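Local coordinates for protein pilin (Streptococcus pyogenes serotype M1, PDB 3GLE) that forms the backbone of the pilus as a stack of subunits joined by intermolecular isopeptide bonds, serving adhesion to host cells, bacterial aggregation and biofilm formation, at residues 194-199 and 213-218. The protein carries 2 engineered substitutions. Numbering follows the deposited sequence.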
loop_
_atom_site.group_PDB
_atom_site.type_symbol
_atom_site.label_atom_id
_atom_site.label_comp_id
_atom_site.label_asym_id
_atom_site.label_seq_id
_atom_site.Cartn_x
_atom_site.Cartn_y
_atom_site.Cartn_z
ATOM N N SER A 194 16.628 -5.610 -0.759
ATOM C CA SER A 194 16.469 -7.071 -0.651
ATOM C C SER A 194 15.038 -7.630 -0.604
ATOM O O SER A 194 14.870 -8.853 -0.674
ATOM C CB SER A 194 17.291 -7.658 0.501
ATOM O OG SER A 194 18.648 -7.735 0.119
ATOM N N GLU A 195 14.016 -6.784 -0.478
ATOM C CA GLU A 195 12.655 -7.301 -0.597
ATOM C C GLU A 195 12.426 -7.778 -2.031
ATOM O O GLU A 195 12.938 -7.184 -2.998
ATOM C CB GLU A 195 11.610 -6.271 -0.177
ATOM C CG GLU A 195 11.743 -5.835 1.282
ATOM C CD GLU A 195 11.552 -6.987 2.277
ATOM O OE1 GLU A 195 10.589 -7.784 2.121
ATOM O OE2 GLU A 195 12.377 -7.097 3.213
ATOM N N LYS A 196 11.661 -8.855 -2.172
ATOM C CA LYS A 196 11.496 -9.474 -3.477
ATOM C C LYS A 196 10.204 -9.100 -4.186
ATOM O O LYS A 196 9.180 -8.879 -3.538
ATOM C CB LYS A 196 11.662 -10.985 -3.356
ATOM C CG LYS A 196 13.094 -11.386 -3.050
ATOM C CD LYS A 196 13.215 -12.845 -2.721
ATOM C CE LYS A 196 14.684 -13.269 -2.691
ATOM N NZ LYS A 196 15.343 -12.816 -1.416
ATOM N N VAL A 197 10.271 -8.979 -5.516
ATOM C CA VAL A 197 9.077 -8.849 -6.336
ATOM C C VAL A 197 9.020 -9.978 -7.360
ATOM O O VAL A 197 10.064 -10.471 -7.821
ATOM C CB VAL A 197 8.948 -7.468 -7.013
ATOM C CG1 VAL A 197 9.035 -6.355 -5.945
ATOM C CG2 VAL A 197 10.018 -7.276 -8.064
ATOM N N MET A 198 7.802 -10.396 -7.683
ATOM C CA MET A 198 7.575 -11.543 -8.543
ATOM C C MET A 198 7.612 -11.160 -10.010
ATOM O O MET A 198 7.113 -10.091 -10.411
ATOM C CB MET A 198 6.226 -12.168 -8.238
ATOM C CG MET A 198 6.125 -12.688 -6.816
ATOM S SD MET A 198 4.526 -13.470 -6.510
ATOM C CE MET A 198 3.514 -12.055 -6.406
ATOM N N ILE A 199 8.207 -12.044 -10.801
ATOM C CA ILE A 199 8.403 -11.810 -12.224
ATOM C C ILE A 199 8.006 -13.070 -12.998
ATOM O O ILE A 199 8.384 -14.201 -12.637
ATOM C CB ILE A 199 9.853 -11.361 -12.531
ATOM C CG1 ILE A 199 10.033 -9.939 -12.000
ATOM C CG2 ILE A 199 10.126 -11.356 -14.037
ATOM C CD1 ILE A 199 11.418 -9.360 -12.131
ATOM N N GLU A 213 12.188 -14.129 -9.272
ATOM C CA GLU A 213 12.081 -13.012 -8.341
ATOM C C GLU A 213 13.226 -12.013 -8.560
ATOM O O GLU A 213 14.361 -12.431 -8.760
ATOM C CB GLU A 213 12.153 -13.542 -6.908
ATOM C CG GLU A 213 10.895 -14.270 -6.415
ATOM C CD GLU A 213 11.037 -14.895 -5.002
ATOM O OE1 GLU A 213 12.161 -15.326 -4.598
ATOM O OE2 GLU A 213 10.002 -14.969 -4.292
ATOM N N ALA A 214 12.937 -10.711 -8.515
ATOM C CA ALA A 214 13.966 -9.653 -8.392
ATOM C C ALA A 214 14.071 -9.108 -6.950
ATOM O O ALA A 214 13.072 -9.082 -6.236
ATOM C CB ALA A 214 13.668 -8.512 -9.365
ATOM N N SER A 215 15.278 -8.701 -6.528
ATOM C CA SER A 215 15.483 -7.988 -5.258
ATOM C C SER A 215 15.632 -6.491 -5.475
ATOM O O SER A 215 16.425 -6.054 -6.319
ATOM C CB SER A 215 16.741 -8.458 -4.532
ATOM O OG SER A 215 16.749 -9.853 -4.388
ATOM N N ILE A 216 14.897 -5.723 -4.681
ATOM C CA ILE A 216 15.060 -4.281 -4.606
ATOM C C ILE A 216 16.524 -3.924 -4.304
ATOM O O ILE A 216 17.155 -4.552 -3.449
ATOM C CB ILE A 216 14.094 -3.673 -3.533
ATOM C CG1 ILE A 216 12.648 -3.880 -3.971
ATOM C CG2 ILE A 216 14.361 -2.172 -3.326
ATOM C CD1 ILE A 216 11.612 -3.654 -2.893
ATOM N N ASP A 217 17.046 -2.939 -5.044
ATOM C CA ASP A 217 18.452 -2.493 -4.987
ATOM C C ASP A 217 19.440 -3.467 -5.627
ATOM O O ASP A 217 20.659 -3.278 -5.556
ATOM C CB ASP A 217 18.905 -2.102 -3.557
ATOM C CG ASP A 217 18.796 -0.599 -3.283
ATOM O OD1 ASP A 217 18.330 0.150 -4.173
ATOM O OD2 ASP A 217 19.191 -0.154 -2.170
ATOM N N GLN A 218 18.918 -4.486 -6.297
ATOM C CA GLN A 218 19.793 -5.471 -6.928
ATOM C C GLN A 218 19.454 -5.596 -8.409
ATOM O O GLN A 218 18.312 -5.867 -8.766
ATOM C CB GLN A 218 19.655 -6.816 -6.202
ATOM C CG GLN A 218 20.719 -7.846 -6.542
ATOM C CD GLN A 218 20.770 -9.015 -5.547
ATOM O OE1 GLN A 218 20.404 -8.878 -4.358
ATOM N NE2 GLN A 218 21.238 -10.171 -6.033
#
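V197 and A214 face each other as a hydrogen-bonded antiparallel pair and illustrate how a β hairpin can present two unlike faces. V197 N donates a hydrogen bond to A214 O at 2.9 Å, and A214 N donates one to V197 O at 3.0 Å. The ladder then runs on past the strand end of 213-215: I216 N binds E195 O at 3.0 Å with a nearly straight N-H...O angle of 174°, and I216 O, within the type II turn from S215 to Q218, accepts from S194 N.

On the buried face the small A214 CB is met by two branched side chains. I199 CD1 reaches it at 3.7 Å, its CG1 lying beside the backbone N (chi1 -71°) and its chain extended from there, while V197 CG2 touches the same methyl more loosely at 4.1 Å. Y220 and V232, from strands 220-224 and 229-236, cover this side. Beyond the strands, I216 CD1 lies 3.8 Å from E195 CB, while the carboxylate end of E195 leads away.

The face of K196, E213 and S215 is more open to solvent. K196 and E213, diagonal neighbours, pass aslant, and it is the methylene K196 CD that lies 3.3 Å from E213 OE1. With K196 NZ 5.2 Å from E213 OE1, the opposite charges form no salt bridge, though they may attract weakly at this distance. At this end, the hairpin of 196-202 and 210-215 is probably held in register chiefly by main-chain bonds and by apolar contacts on the A214 side.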